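PDB 6ABW: citrate synthase from Metallosphaera sedula, which probably catalyses the condensation of oxaloacetate with acetyl-CoA and water to give citrate and CoA in the tricarboxylic acid cycle. Local coordinates for residues T141-V146 / V339-S344. Numbering follows the deposited sequence.
Sequences TVVANV and VYMFTS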
loop_
_atom_site.group_PDB
_atom_site.type_symbol
_atom_site.label_atom_id
_atom_site.label_comp_id
_atom_site.label_asym_id
_atom_site.label_seq_id
_atom_site.Cartn_x
_atom_site.Cartn_y
_atom_site.Cartn_z
ATOM N N THR A 141 6.688 -12.298 14.178
ATOM C CA THR A 141 7.107 -11.343 15.193
ATOM C C THR A 141 6.180 -10.150 15.332
ATOM O O THR A 141 5.798 -9.762 16.423
ATOM C CB THR A 141 8.508 -10.889 14.858
ATOM O OG1 THR A 141 9.374 -12.050 14.790
ATOM C CG2 THR A 141 9.053 -9.924 15.926
ATOM N N VAL A 142 5.795 -9.590 14.187
ATOM C CA VAL A 142 4.854 -8.471 14.145
ATOM C C VAL A 142 3.498 -8.803 14.710
ATOM O O VAL A 142 3.017 -8.084 15.589
ATOM C CB VAL A 142 4.734 -7.932 12.712
ATOM C CG1 VAL A 142 3.583 -6.941 12.589
ATOM C CG2 VAL A 142 6.089 -7.282 12.355
ATOM N N VAL A 143 2.904 -9.933 14.321
ATOM C CA VAL A 143 1.553 -10.221 14.766
ATOM C C VAL A 143 1.499 -10.523 16.284
ATOM O O VAL A 143 0.641 -10.016 17.018
ATOM C CB VAL A 143 0.922 -11.318 13.906
ATOM C CG1 VAL A 143 -0.436 -11.653 14.454
ATOM C CG2 VAL A 143 0.751 -10.835 12.465
ATOM N N ALA A 144 2.517 -11.216 16.773
ATOM C CA ALA A 144 2.599 -11.560 18.178
ATOM C C ALA A 144 2.700 -10.259 19.012
ATOM O O ALA A 144 2.033 -10.119 20.039
ATOM C CB ALA A 144 3.820 -12.479 18.405
ATOM N N ASN A 145 3.462 -9.299 18.521
ATOM C CA ASN A 145 3.684 -8.032 19.210
ATOM C C ASN A 145 2.531 -7.049 19.118
ATOM O O ASN A 145 2.283 -6.274 20.010
ATOM C CB ASN A 145 5.048 -7.479 18.874
ATOM C CG ASN A 145 6.125 -8.249 19.640
ATOM O OD1 ASN A 145 6.163 -8.189 20.873
ATOM N ND2 ASN A 145 6.843 -9.127 18.929
ATOM N N VAL A 146 1.753 -7.146 18.003
ATOM C CA VAL A 146 0.532 -6.390 17.877
ATOM C C VAL A 146 -0.466 -6.848 18.951
ATOM O O VAL A 146 -1.096 -6.050 19.649
ATOM C CB VAL A 146 -0.021 -6.506 16.425
ATOM C CG1 VAL A 146 -1.492 -6.036 16.322
ATOM C CG2 VAL A 146 0.820 -5.680 15.461
ATOM N N VAL A 339 -11.016 -11.443 19.495
ATOM C CA VAL A 339 -11.685 -11.232 18.222
ATOM C C VAL A 339 -10.943 -10.144 17.375
ATOM O O VAL A 339 -10.831 -10.236 16.162
ATOM C CB VAL A 339 -13.152 -10.851 18.407
ATOM C CG1 VAL A 339 -13.823 -10.533 17.060
ATOM C CG2 VAL A 339 -13.890 -12.027 19.078
ATOM N N TYR A 340 -10.400 -9.136 18.018
ATOM C CA TYR A 340 -9.751 -8.053 17.286
ATOM C C TYR A 340 -8.522 -8.501 16.485
ATOM O O TYR A 340 -7.995 -7.715 15.689
ATOM C CB TYR A 340 -9.410 -6.809 18.162
ATOM C CG TYR A 340 -8.454 -7.021 19.310
ATOM C CD1 TYR A 340 -7.117 -7.298 19.089
ATOM C CD2 TYR A 340 -8.886 -6.888 20.650
ATOM C CE1 TYR A 340 -6.222 -7.459 20.130
ATOM C CE2 TYR A 340 -7.995 -7.081 21.698
ATOM C CZ TYR A 340 -6.679 -7.337 21.441
ATOM O OH TYR A 340 -5.778 -7.535 22.464
ATOM N N MET A 341 -8.026 -9.690 16.730
ATOM C CA MET A 341 -6.868 -10.209 16.060
ATOM C C MET A 341 -7.248 -11.045 14.855
ATOM O O MET A 341 -6.317 -11.440 14.158
ATOM C CB MET A 341 -6.004 -11.107 16.974
ATOM C CG MET A 341 -5.252 -10.357 18.081
ATOM S SD MET A 341 -4.173 -9.063 17.504
ATOM C CE MET A 341 -2.971 -9.972 16.567
ATOM N N PHE A 342 -8.526 -11.366 14.576
ATOM C CA PHE A 342 -8.747 -12.421 13.600
ATOM C C PHE A 342 -8.264 -12.132 12.150
ATOM O O PHE A 342 -7.678 -12.993 11.502
ATOM C CB PHE A 342 -10.201 -12.856 13.585
ATOM C CG PHE A 342 -10.733 -13.492 14.860
ATOM C CD1 PHE A 342 -9.935 -13.864 15.887
ATOM C CD2 PHE A 342 -12.104 -13.750 14.926
ATOM C CE1 PHE A 342 -10.516 -14.445 17.037
ATOM C CE2 PHE A 342 -12.694 -14.331 16.019
ATOM C CZ PHE A 342 -11.881 -14.688 17.093
ATOM N N THR A 343 -8.500 -10.915 11.678
ATOM C CA THR A 343 -8.043 -10.557 10.355
ATOM C C THR A 343 -6.493 -10.489 10.296
ATOM O O THR A 343 -5.923 -10.757 9.251
ATOM C CB THR A 343 -8.744 -9.286 9.836
ATOM O OG1 THR A 343 -10.137 -9.638 9.651
ATOM C CG2 THR A 343 -8.189 -8.861 8.478
ATOM N N SER A 344 -5.835 -10.074 11.391
ATOM C CA SER A 344 -4.376 -10.089 11.481
ATOM C C SER A 344 -3.809 -11.506 11.391
ATOM O O SER A 344 -2.730 -11.722 10.795
ATOM C CB SER A 344 -3.885 -9.380 12.772
ATOM O OG SER A 344 -4.130 -8.009 12.656
#
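The methyl end of M341 rests on one turn of helix 128-151, between V143 and V146. Its CE lies 3.7 Å from CG1 of V143 and 3.6 Å from the backbone O of V143, so a single methyl covers both a branch of the valine and that residue's own carbonyl oxygen. CG of M341 stands beside its own backbone N (chi1 -71°), and further bends at chi2 and chi3 fold the thioether chain so that CE, rather than SD, is the atom that reaches V143. The two side chains pass alongside each other, pointing opposite ways, instead of meeting end on. This is the tight part of the contact, apolar throughout apart from the V143 carbonyl.

M341 lies in the short 3-10 segment 339-341 that runs into helix 342-365, and the contact packs this junction against helix 128-151 inside the largely helical citrate synthase fold, away from the acetyl-CoA pocket. Helix 104-119 also lies against this junction: its M108 touches both V143 and S344.

Elsewhere the fit is looser, though still buried. CG1 of V146 comes only to 4.2 Å from CE of M341, while S344 meets V143 more loosely, its backbone O 4.0 Å from CG2 of V143 and its CB 4.5 Å from CG1. The more open flank lies at the partly exposed Y340, whose ring reaches toward the end of helix 128-151 without touching 141-146: its OH is hydrogen-bonded to E151, and K150 makes a cation-pi contact with the ring.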